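Long-range contacts in chromosome-partitioning ATPase Soj (Thermus thermophilus, PDB 2BEJ), which hydrolyses ATP, binds double-stranded DNA cooperatively as ATP-dependent nucleoprotein filaments and is probably involved in chromosome partitioning: residues F202-P207 with A232-R237; A24-A29 with K220-H225; M178-T183 with I206-R211. All coordinates share one frame; numbering follows the deposited sequence.

Contact 1. Residues F202-P207 with A232-R237. With ADP (adenosine-5'-diphosphate), chain B.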
loop_
_atom_site.group_PDB
_atom_site.type_symbol
_atom_site.label_atom_id
_atom_site.label_comp_id
_atom_site.label_asym_id
_atom_site.label_seq_id
_atom_site.Cartn_x
_atom_site.Cartn_y
_atom_site.Cartn_z
ATOM N N PHE A 202 1.374 -7.897 -0.467
ATOM C CA PHE A 202 0.515 -6.797 -0.006
ATOM C C PHE A 202 1.167 -5.463 -0.370
ATOM O O PHE A 202 2.388 -5.347 -0.357
ATOM C CB PHE A 202 0.325 -6.835 1.508
ATOM C CG PHE A 202 -0.669 -7.854 1.984
ATOM C CD1 PHE A 202 -2.038 -7.658 1.789
ATOM C CD2 PHE A 202 -0.240 -8.990 2.656
ATOM C CE1 PHE A 202 -2.977 -8.585 2.250
ATOM C CE2 PHE A 202 -1.153 -9.935 3.127
ATOM C CZ PHE A 202 -2.533 -9.732 2.923
ATOM N N TRP A 203 0.361 -4.447 -0.657
ATOM C CA TRP A 203 0.927 -3.119 -0.870
ATOM C C TRP A 203 1.348 -2.442 0.429
ATOM O O TRP A 203 2.334 -1.714 0.458
ATOM C CB TRP A 203 -0.022 -2.244 -1.689
ATOM C CG TRP A 203 -0.035 -2.710 -3.088
ATOM C CD1 TRP A 203 -0.981 -3.485 -3.676
ATOM C CD2 TRP A 203 1.004 -2.524 -4.061
ATOM N NE1 TRP A 203 -0.619 -3.767 -4.973
ATOM C CE2 TRP A 203 0.600 -3.192 -5.234
ATOM C CE3 TRP A 203 2.234 -1.849 -4.056
ATOM C CZ2 TRP A 203 1.369 -3.192 -6.403
ATOM C CZ3 TRP A 203 3.009 -1.859 -5.217
ATOM C CH2 TRP A 203 2.570 -2.531 -6.372
ATOM N N THR A 204 0.600 -2.705 1.497
ATOM C CA THR A 204 0.943 -2.207 2.824
ATOM C C THR A 204 2.175 -2.971 3.341
ATOM O O THR A 204 2.225 -4.204 3.304
ATOM C CB THR A 204 -0.227 -2.386 3.796
ATOM O OG1 THR A 204 -1.408 -1.806 3.224
ATOM C CG2 THR A 204 0.070 -1.697 5.123
ATOM N N VAL A 205 3.154 -2.200 3.802
ATOM C CA VAL A 205 4.426 -2.694 4.294
ATOM C C VAL A 205 4.570 -2.181 5.733
ATOM O O VAL A 205 4.254 -1.024 6.016
ATOM C CB VAL A 205 5.578 -2.146 3.415
ATOM C CG1 VAL A 205 6.923 -2.481 4.012
ATOM C CG2 VAL A 205 5.477 -2.708 1.996
ATOM N N ILE A 206 5.027 -3.049 6.630
ATOM C CA ILE A 206 5.142 -2.712 8.040
ATOM C C ILE A 206 6.566 -2.214 8.338
ATOM O O ILE A 206 7.528 -2.967 8.187
ATOM C CB ILE A 206 4.798 -3.938 8.964
ATOM C CG1 ILE A 206 3.470 -4.607 8.554
ATOM C CG2 ILE A 206 4.852 -3.535 10.442
ATOM C CD1 ILE A 206 2.229 -3.729 8.670
ATOM N N PRO A 207 6.695 -0.950 8.781
ATOM C CA PRO A 207 8.001 -0.370 9.085
ATOM C C PRO A 207 8.604 -0.994 10.331
ATOM O O PRO A 207 7.881 -1.355 11.265
ATOM C CB PRO A 207 7.680 1.109 9.351
ATOM C CG PRO A 207 6.246 1.091 9.835
ATOM C CD PRO A 207 5.588 -0.010 9.057
ATOM N N ALA A 232 1.307 1.616 13.792
ATOM C CA ALA A 232 -0.126 1.639 14.026
ATOM C C ALA A 232 -0.874 1.994 12.738
ATOM O O ALA A 232 -1.799 1.283 12.347
ATOM C CB ALA A 232 -0.469 2.628 15.171
ATOM N N HIS A 233 -0.445 3.069 12.069
ATOM C CA HIS A 233 -1.016 3.473 10.790
ATOM C C HIS A 233 -0.903 2.337 9.753
ATOM O O HIS A 233 -1.834 2.085 8.997
ATOM C CB HIS A 233 -0.327 4.729 10.236
ATOM C CG HIS A 233 -0.422 5.940 11.123
ATOM N ND1 HIS A 233 -1.601 6.625 11.338
ATOM C CD2 HIS A 233 0.532 6.618 11.806
ATOM C CE1 HIS A 233 -1.373 7.656 12.131
ATOM N NE2 HIS A 233 -0.087 7.674 12.431
ATOM N N ALA A 234 0.239 1.658 9.723
ATOM C CA ALA A 234 0.457 0.552 8.782
ATOM C C ALA A 234 -0.469 -0.643 9.026
ATOM O O ALA A 234 -1.073 -1.165 8.089
ATOM C CB ALA A 234 1.946 0.112 8.790
ATOM N N TYR A 235 -0.567 -1.090 10.276
ATOM C CA TYR A 235 -1.435 -2.227 10.624
ATOM C C TYR A 235 -2.924 -1.946 10.440
ATOM O O TYR A 235 -3.692 -2.859 10.120
ATOM C CB TYR A 235 -1.135 -2.776 12.026
ATOM C CG TYR A 235 -0.009 -3.801 11.998
ATOM C CD1 TYR A 235 -0.148 -4.991 11.290
ATOM C CD2 TYR A 235 1.199 -3.558 12.656
ATOM C CE1 TYR A 235 0.898 -5.933 11.240
ATOM C CE2 TYR A 235 2.244 -4.485 12.619
ATOM C CZ TYR A 235 2.087 -5.669 11.900
ATOM O OH TYR A 235 3.114 -6.580 11.856
ATOM N N ARG A 236 -3.321 -0.691 10.643
ATOM C CA ARG A 236 -4.689 -0.257 10.371
ATOM C C ARG A 236 -5.001 -0.355 8.865
ATOM O O ARG A 236 -6.057 -0.845 8.475
ATOM C CB ARG A 236 -4.901 1.174 10.895
ATOM C CG ARG A 236 -6.154 1.904 10.367
ATOM C CD ARG A 236 -7.326 1.791 11.326
ATOM N NE ARG A 236 -8.567 2.408 10.833
ATOM C CZ ARG A 236 -9.150 3.487 11.355
ATOM N NH1 ARG A 236 -8.613 4.115 12.401
ATOM N NH2 ARG A 236 -10.287 3.944 10.837
ATOM N N ARG A 237 -4.071 0.112 8.029
ATOM C CA ARG A 237 -4.215 0.025 6.589
ATOM C C ARG A 237 -4.131 -1.436 6.125
ATOM O O ARG A 237 -4.857 -1.851 5.228
ATOM C CB ARG A 237 -3.150 0.896 5.924
ATOM C CG ARG A 237 -3.196 0.971 4.402
ATOM C CD ARG A 237 -2.191 2.026 3.882
ATOM N NE ARG A 237 -2.322 3.307 4.593
ATOM C CZ ARG A 237 -1.360 3.866 5.336
ATOM N NH1 ARG A 237 -0.164 3.292 5.457
ATOM N NH2 ARG A 237 -1.595 5.015 5.958
HETATM P PB ADP B . 7.476 -14.289 14.894
HETATM O O1B ADP B . 6.186 -14.417 15.652
HETATM O O2B ADP B . 7.346 -14.469 13.401
HETATM O O3B ADP B . 8.590 -15.112 15.493
HETATM P PA ADP B . 7.401 -11.721 16.194
HETATM O O1A ADP B . 7.196 -12.416 17.519
HETATM O O2A ADP B . 6.207 -10.995 15.631
HETATM O O3A ADP B . 7.968 -12.765 15.089
HETATM O "O5'" ADP B . 8.607 -10.692 16.274
HETATM C "C5'" ADP B . 9.887 -11.045 16.799
HETATM C "C4'" ADP B . 10.442 -9.810 17.503
HETATM O "O4'" ADP B . 10.592 -8.736 16.560
HETATM C "C3'" ADP B . 9.470 -9.328 18.567
HETATM O "O3'" ADP B . 10.202 -8.821 19.689
HETATM C "C2'" ADP B . 8.751 -8.168 17.919
HETATM O "O2'" ADP B . 8.327 -7.217 18.897
HETATM C "C1'" ADP B . 9.779 -7.613 16.944
HETATM N N9 ADP B . 9.104 -6.981 15.777
HETATM C C8 ADP B . 8.158 -7.539 14.989
HETATM N N7 ADP B . 7.753 -6.676 14.023
HETATM C C5 ADP B . 8.451 -5.539 14.183
HETATM C C6 ADP B . 8.533 -4.221 13.502
HETATM N N6 ADP B . 7.761 -3.937 12.425
HETATM N N1 ADP B . 9.400 -3.307 13.992
HETATM C C2 ADP B . 10.186 -3.566 15.058
HETATM N N3 ADP B . 10.169 -4.738 15.721
HETATM C C4 ADP B . 9.343 -5.748 15.338
#

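Contact 2. Residues A24-A29 with K220-H225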
loop_
_atom_site.group_PDB
_atom_site.type_symbol
_atom_site.label_atom_id
_atom_site.label_comp_id
_atom_site.label_asym_id
_atom_site.label_seq_id
_atom_site.Cartn_x
_atom_site.Cartn_y
_atom_site.Cartn_z
ATOM N N ALA A 24 -0.374 -10.969 13.802
ATOM C CA ALA A 24 -1.563 -11.589 14.389
ATOM C C ALA A 24 -2.235 -10.654 15.389
ATOM O O ALA A 24 -3.442 -10.417 15.315
ATOM C CB ALA A 24 -1.193 -12.908 15.086
ATOM N N ILE A 25 -1.440 -10.143 16.331
ATOM C CA ILE A 25 -1.941 -9.301 17.401
ATOM C C ILE A 25 -2.539 -8.016 16.822
ATOM O O ILE A 25 -3.681 -7.651 17.129
ATOM C CB ILE A 25 -0.830 -8.960 18.421
ATOM C CG1 ILE A 25 -0.505 -10.179 19.287
ATOM C CG2 ILE A 25 -1.253 -7.770 19.316
ATOM C CD1 ILE A 25 0.676 -9.982 20.227
ATOM N N ASN A 26 -1.777 -7.348 15.965
ATOM C CA ASN A 26 -2.190 -6.027 15.500
ATOM C C ASN A 26 -3.264 -6.009 14.425
ATOM O O ASN A 26 -4.068 -5.088 14.401
ATOM C CB ASN A 26 -0.985 -5.166 15.167
ATOM C CG ASN A 26 -0.218 -4.779 16.417
ATOM O OD1 ASN A 26 -0.812 -4.344 17.416
ATOM N ND2 ASN A 26 1.095 -4.956 16.387
ATOM N N LEU A 27 -3.297 -7.035 13.578
ATOM C CA LEU A 27 -4.446 -7.269 12.701
ATOM C C LEU A 27 -5.736 -7.467 13.490
ATOM O O LEU A 27 -6.765 -6.899 13.145
ATOM C CB LEU A 27 -4.230 -8.475 11.780
ATOM C CG LEU A 27 -3.532 -8.236 10.453
ATOM C CD1 LEU A 27 -3.573 -9.509 9.614
ATOM C CD2 LEU A 27 -4.186 -7.030 9.712
ATOM N N ALA A 28 -5.680 -8.289 14.534
ATOM C CA ALA A 28 -6.819 -8.467 15.425
ATOM C C ALA A 28 -7.266 -7.128 15.997
ATOM O O ALA A 28 -8.450 -6.794 15.933
ATOM C CB ALA A 28 -6.477 -9.454 16.541
ATOM N N ALA A 29 -6.320 -6.358 16.534
ATOM C CA ALA A 29 -6.600 -5.026 17.080
ATOM C C ALA A 29 -7.372 -4.142 16.109
ATOM O O ALA A 29 -8.339 -3.493 16.505
ATOM C CB ALA A 29 -5.318 -4.324 17.521
ATOM N N LYS A 220 0.427 -4.907 25.397
ATOM C CA LYS A 220 -0.568 -4.126 24.665
ATOM C C LYS A 220 -0.363 -4.181 23.154
ATOM O O LYS A 220 0.765 -4.305 22.681
ATOM C CB LYS A 220 -0.566 -2.672 25.136
ATOM C CG LYS A 220 -1.076 -2.488 26.555
ATOM C CD LYS A 220 -1.106 -1.030 26.944
ATOM C CE LYS A 220 -1.537 -0.869 28.399
ATOM N NZ LYS A 220 -1.903 0.554 28.691
ATOM N N THR A 221 -1.468 -4.092 22.411
ATOM C CA THR A 221 -1.430 -3.934 20.960
ATOM C C THR A 221 -0.900 -2.540 20.650
ATOM O O THR A 221 -0.923 -1.658 21.516
ATOM C CB THR A 221 -2.837 -4.075 20.324
ATOM O OG1 THR A 221 -3.637 -2.933 20.657
ATOM C CG2 THR A 221 -3.537 -5.349 20.812
ATOM N N ILE A 222 -0.441 -2.332 19.414
ATOM C CA ILE A 222 0.101 -1.035 19.021
ATOM C C ILE A 222 -0.982 0.039 19.069
ATOM O O ILE A 222 -0.683 1.223 19.220
ATOM C CB ILE A 222 0.822 -1.087 17.624
ATOM C CG1 ILE A 222 1.821 0.067 17.466
ATOM C CG2 ILE A 222 -0.190 -1.138 16.462
ATOM C CD1 ILE A 222 2.943 0.075 18.516
ATOM N N ALA A 223 -2.241 -0.381 18.961
ATOM C CA ALA A 223 -3.364 0.550 19.021
ATOM C C ALA A 223 -3.559 1.084 20.437
ATOM O O ALA A 223 -3.987 2.221 20.620
ATOM C CB ALA A 223 -4.631 -0.111 18.520
ATOM N N GLN A 224 -3.253 0.246 21.428
ATOM C CA GLN A 224 -3.248 0.647 22.833
ATOM C C GLN A 224 -1.952 1.380 23.187
ATOM O O GLN A 224 -1.981 2.429 23.831
ATOM C CB GLN A 224 -3.383 -0.575 23.738
ATOM C CG GLN A 224 -4.634 -1.407 23.543
ATOM C CD GLN A 224 -4.601 -2.686 24.369
ATOM O OE1 GLN A 224 -3.834 -3.608 24.081
ATOM N NE2 GLN A 224 -5.437 -2.746 25.401
ATOM N N HIS A 225 -0.819 0.817 22.763
ATOM C CA HIS A 225 0.503 1.328 23.148
ATOM C C HIS A 225 0.904 2.658 22.473
ATOM O O HIS A 225 1.240 3.625 23.162
ATOM C CB HIS A 225 1.573 0.246 22.946
ATOM C CG HIS A 225 2.961 0.695 23.281
ATOM N ND1 HIS A 225 3.349 1.039 24.562
ATOM C CD2 HIS A 225 4.053 0.867 22.498
ATOM C CE1 HIS A 225 4.619 1.401 24.550
ATOM N NE2 HIS A 225 5.071 1.301 23.311
#

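Contact 3. Residues M178-T183 with I206-R211. With ADP (adenosine-5'-diphosphate), chain B.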
loop_
_atom_site.group_PDB
_atom_site.type_symbol
_atom_site.label_atom_id
_atom_site.label_comp_id
_atom_site.label_asym_id
_atom_site.label_seq_id
_atom_site.Cartn_x
_atom_site.Cartn_y
_atom_site.Cartn_z
ATOM N N MET A 178 8.987 -5.293 9.233
ATOM C CA MET A 178 10.261 -4.753 9.745
ATOM C C MET A 178 11.099 -4.116 8.639
ATOM O O MET A 178 12.317 -4.296 8.577
ATOM C CB MET A 178 11.074 -5.835 10.460
ATOM C CG MET A 178 10.303 -6.556 11.511
ATOM S SD MET A 178 11.310 -7.782 12.330
ATOM C CE MET A 178 10.122 -9.103 12.451
ATOM N N TYR A 179 10.424 -3.369 7.769
ATOM C CA TYR A 179 11.070 -2.679 6.673
ATOM C C TYR A 179 11.904 -1.559 7.283
ATOM O O TYR A 179 11.363 -0.629 7.885
ATOM C CB TYR A 179 9.986 -2.140 5.725
ATOM C CG TYR A 179 10.470 -1.340 4.522
ATOM C CD1 TYR A 179 10.455 -1.893 3.245
ATOM C CD2 TYR A 179 10.899 -0.023 4.659
ATOM C CE1 TYR A 179 10.854 -1.145 2.124
ATOM C CE2 TYR A 179 11.315 0.723 3.560
ATOM C CZ TYR A 179 11.290 0.158 2.293
ATOM O OH TYR A 179 11.698 0.900 1.201
ATOM N N ASP A 180 13.223 -1.674 7.154
ATOM C CA ASP A 180 14.154 -0.709 7.735
ATOM C C ASP A 180 14.314 0.467 6.780
ATOM O O ASP A 180 14.905 0.339 5.712
ATOM C CB ASP A 180 15.512 -1.373 8.034
ATOM C CG ASP A 180 16.367 -0.566 9.012
ATOM O OD1 ASP A 180 16.483 0.662 8.870
ATOM O OD2 ASP A 180 16.950 -1.173 9.935
ATOM N N GLY A 181 13.767 1.607 7.172
ATOM C CA GLY A 181 13.812 2.814 6.350
ATOM C C GLY A 181 15.164 3.518 6.286
ATOM O O GLY A 181 15.336 4.441 5.491
ATOM N N ARG A 182 16.127 3.093 7.104
ATOM C CA ARG A 182 17.430 3.787 7.138
ATOM C C ARG A 182 18.338 3.376 5.970
ATOM O O ARG A 182 19.426 3.915 5.798
ATOM C CB ARG A 182 18.158 3.564 8.479
ATOM C CG ARG A 182 17.311 3.735 9.745
ATOM C CD ARG A 182 17.938 3.003 10.943
ATOM N NE ARG A 182 18.204 1.590 10.646
ATOM C CZ ARG A 182 19.406 1.009 10.661
ATOM N NH1 ARG A 182 20.494 1.693 10.994
ATOM N NH2 ARG A 182 19.515 -0.276 10.357
ATOM N N THR A 183 17.873 2.431 5.160
ATOM C CA THR A 183 18.727 1.752 4.193
ATOM C C THR A 183 18.016 1.558 2.842
ATOM O O THR A 183 16.789 1.453 2.786
ATOM C CB THR A 183 19.202 0.406 4.808
ATOM O OG1 THR A 183 20.410 0.621 5.550
ATOM C CG2 THR A 183 19.458 -0.631 3.767
ATOM N N ILE A 206 5.027 -3.049 6.630
ATOM C CA ILE A 206 5.142 -2.712 8.040
ATOM C C ILE A 206 6.566 -2.214 8.338
ATOM O O ILE A 206 7.528 -2.967 8.187
ATOM C CB ILE A 206 4.798 -3.938 8.964
ATOM C CG1 ILE A 206 3.470 -4.607 8.554
ATOM C CG2 ILE A 206 4.852 -3.535 10.442
ATOM C CD1 ILE A 206 2.229 -3.729 8.670
ATOM N N PRO A 207 6.695 -0.950 8.781
ATOM C CA PRO A 207 8.001 -0.370 9.085
ATOM C C PRO A 207 8.604 -0.994 10.331
ATOM O O PRO A 207 7.881 -1.355 11.265
ATOM C CB PRO A 207 7.680 1.109 9.351
ATOM C CG PRO A 207 6.246 1.091 9.835
ATOM C CD PRO A 207 5.588 -0.010 9.057
ATOM N N ARG A 208 9.922 -1.150 10.329
ATOM C CA ARG A 208 10.642 -1.408 11.570
ATOM C C ARG A 208 10.509 -0.138 12.403
ATOM O O ARG A 208 10.870 0.958 11.953
ATOM C CB ARG A 208 12.113 -1.761 11.314
ATOM C CG ARG A 208 12.910 -2.110 12.591
ATOM C CD ARG A 208 14.073 -3.061 12.306
ATOM N NE ARG A 208 14.422 -3.871 13.481
ATOM C CZ ARG A 208 14.086 -5.153 13.657
ATOM N NH1 ARG A 208 13.391 -5.809 12.733
ATOM N NH2 ARG A 208 14.452 -5.796 14.766
ATOM N N ASN A 209 9.969 -0.298 13.610
ATOM C CA ASN A 209 9.692 0.818 14.493
ATOM C C ASN A 209 9.760 0.373 15.956
ATOM O O ASN A 209 9.189 -0.653 16.331
ATOM C CB ASN A 209 8.323 1.414 14.157
ATOM C CG ASN A 209 7.991 2.628 14.994
ATOM O OD1 ASN A 209 7.270 2.523 15.983
ATOM N ND2 ASN A 209 8.519 3.787 14.608
ATOM N N VAL A 210 10.478 1.150 16.766
ATOM C CA VAL A 210 10.682 0.855 18.182
ATOM C C VAL A 210 9.380 0.617 18.959
ATOM O O VAL A 210 9.314 -0.269 19.810
ATOM C CB VAL A 210 11.578 1.939 18.871
ATOM C CG1 VAL A 210 10.825 3.254 19.090
ATOM C CG2 VAL A 210 12.148 1.418 20.178
ATOM N N ARG A 211 8.348 1.395 18.655
ATOM C CA ARG A 211 7.067 1.265 19.345
ATOM C C ARG A 211 6.414 -0.105 19.150
ATOM O O ARG A 211 5.772 -0.613 20.075
ATOM C CB ARG A 211 6.118 2.401 18.950
ATOM C CG ARG A 211 6.549 3.768 19.481
ATOM C CD ARG A 211 6.273 3.867 20.969
ATOM N NE ARG A 211 6.754 5.100 21.585
ATOM C CZ ARG A 211 6.210 6.302 21.408
ATOM N NH1 ARG A 211 5.169 6.469 20.592
ATOM N NH2 ARG A 211 6.726 7.352 22.040
HETATM P PB ADP B . 7.476 -14.289 14.894
HETATM O O1B ADP B . 6.186 -14.417 15.652
HETATM O O2B ADP B . 7.346 -14.469 13.401
HETATM O O3B ADP B . 8.590 -15.112 15.493
HETATM P PA ADP B . 7.401 -11.721 16.194
HETATM O O1A ADP B . 7.196 -12.416 17.519
HETATM O O2A ADP B . 6.207 -10.995 15.631
HETATM O O3A ADP B . 7.968 -12.765 15.089
HETATM O "O5'" ADP B . 8.607 -10.692 16.274
HETATM C "C5'" ADP B . 9.887 -11.045 16.799
HETATM C "C4'" ADP B . 10.442 -9.810 17.503
HETATM O "O4'" ADP B . 10.592 -8.736 16.560
HETATM C "C3'" ADP B . 9.470 -9.328 18.567
HETATM O "O3'" ADP B . 10.202 -8.821 19.689
HETATM C "C2'" ADP B . 8.751 -8.168 17.919
HETATM O "O2'" ADP B . 8.327 -7.217 18.897
HETATM C "C1'" ADP B . 9.779 -7.613 16.944
HETATM N N9 ADP B . 9.104 -6.981 15.777
HETATM C C8 ADP B . 8.158 -7.539 14.989
HETATM N N7 ADP B . 7.753 -6.676 14.023
HETATM C C5 ADP B . 8.451 -5.539 14.183
HETATM C C6 ADP B . 8.533 -4.221 13.502
HETATM N N6 ADP B . 7.761 -3.937 12.425
HETATM N N1 ADP B . 9.400 -3.307 13.992
HETATM C C2 ADP B . 10.186 -3.566 15.058
HETATM N N3 ADP B . 10.169 -4.738 15.721
HETATM C C4 ADP B . 9.343 -5.748 15.338
HETATM O O HOH W 1 12.290 2.022 9.705
#

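Contact 1. Residues F202-P207 with A232-R237
Ile206 lies across the ring of Tyr235 in the main apolar contact between the extended loop 202-207 and the helix 230-248. Its CD1 sits over the ring centre in a CH-pi contact, 3.6 Å from the centroid and 11° off the ring normal, while CG2 meets the ring at Tyr235 CE2 (3.5 Å). With CG1 placed anti to the carbonyl carbon (chi1 -49°), the ethyl branch runs over the ring, and CG2 stays on the side of the nucleotide, where it also touches N6 of ADP. The preceding residue, Ala234, offers its methyl: CB packs 3.7 Å from Pro207 CD and also meets Ile206 CD1.

In this P-loop ATPase of the ParA family the loop passes beside the base of the bound nucleotide, and the helix 230-248 packs against the loop through Ala234 and Tyr235. Pro207 O accepts from ADP N6 at 2.8 Å in a nearly straight bond, 176° at the hydrogen. Tyr235 OH is hydrogen-bonded to Thr23 OG1 on the helix that follows the P-loop, so Tyr235 bridges helix 20-33 and the loop that binds the adenine. With an alanine at Tyr235, the Ile206 ethyl branch is likely to lose the face it lies on, and Thr23 its hydroxyl partner.

No hydrogen bond joins the two segments themselves. Thr204 turns CG2 against Ala234 O (3.2 Å), and its OG1 rests 3.5 Å from Arg237 CG; that hydroxyl bonds to Glu241. Arg237 passes Thr204 with its aliphatic part and sends NE to a salt bridge with Glu190 of the second subunit.

Contact 2. Residues A24-A29 with K220-H225
A buried contact between the side of one helix and the N-terminus of another joins Asn26 and its neighbours, on the helix 20-33 that follows the P-loop, to the first residues of the short helix 222-225. Its single cross-segment hydrogen bond runs from Ile222 N to Asn26 OD1, 2.9 Å long and almost straight at 170°; the donor is tilted 25° from the amide's carbonyl plane. Asn26 CG stands anti to its own carbonyl carbon (chi1 -69°), which carries the amide across to the incoming turn. The same oxygen lies 3.4 Å from Ile222 CG2, so the amide is covered on that flank by a methyl while it holds the backbone N-H.

Thr221 is the N-cap of the short helix and forms a capping box with Gln224. Gln224 N donates to Thr221 OG1, and Thr221 N returns a 2.9 Å bond to Gln224 OE1, in the plane of that carbonyl and on a lone pair. Asn26 takes the N-H of Ile222, the first residue of the helix, and thus adds to the capping from a distant part of the chain. Thr221 OG1 is also hydrogen-bonded to Asp78 OD1.

Around these bonds the packing is apolar. Ala29 CB fits against Thr221 CB at 3.8 Å, and Ile25 CG2 meets Thr221 CG2 at 3.6 Å, so that threonine is flanked by residues one helical turn apart. The same Ala29 methyl stands 4.4 Å from Ala223 CB. Tyr235 of helix 230-248 and Leu212 of helix 210-214 also pack on Asn26.

Contact 3. Residues M178-T183 with I206-R211
Tyr179 and Pro207 pair through a single backbone bridge, which forms the tight part of this contact. Tyr179 N donates to Ile206 O at 3.0 Å, in the carbonyl plane, and Arg208 N donates back to Tyr179 O at 2.9 Å, this time from above the plane of the acceptor. The bridge joins the loop after strand 170-177 to the one before helix 210-214, and a backbone bond to Val176 ties Ile206 to the end of that strand. On the buried side of Tyr179, its ring meets His233 edge-to-face and makes a cation-pi contact with Arg237, both of the second subunit.

Beside the bridge, the adenine of ADP is held by the same loops. Met178 CG lies 3.4 Å from ADP C5 and its CE stands near C8, the chain bending at chi3 (-139°) to bring the methyl along the base. Asn209 N donates to ADP N1 at 3.1 Å, 163° at the hydrogen, next to the Pro207 carbonyl that takes N6. With CG anti to the backbone N (chi1 -177°), the Arg208 chain passes the N1/C2 side of the base, its CG 4.0 Å from ADP C2.

The solvent side is looser. Asp180 OD2 comes no nearer to Arg208 than CD, at 4.2 Å, and instead Asp180 is gripped side-on by Arg182, NE to OD1 and NH2 to OD2; OD1 also takes Arg182 N in an Asx turn. A water accepts from Gly181 N and donates to Arg208 O, linking the two segments.

With a carbonyl for the amino group and an N-H for N1, the backbone matches the hydrogen-bonding edge of adenine, which is consistent with recognition of adenine by main-chain groups.

Overall arrangement
Contact 2 is the buried one, while contacts 1 and 3 are partly buried and lie on the nucleotide side, where both touch ADP and the second subunit. Those two share Ile206 and Pro207, so a single loop turns one flank to the helix 230-248 and another to the segment 178-183. Their chemistry differs: contact 1 is mostly apolar, with no hydrogen bond between its segments, contact 3 is backbone hydrogen bonding with water and charge on its solvent side, and contact 2 combines one side-chain-to-backbone bond with small apolar groups. Asn26 packing on Tyr235 joins contacts 1 and 2, and Ile222 against Arg211 joins contacts 2 and 3.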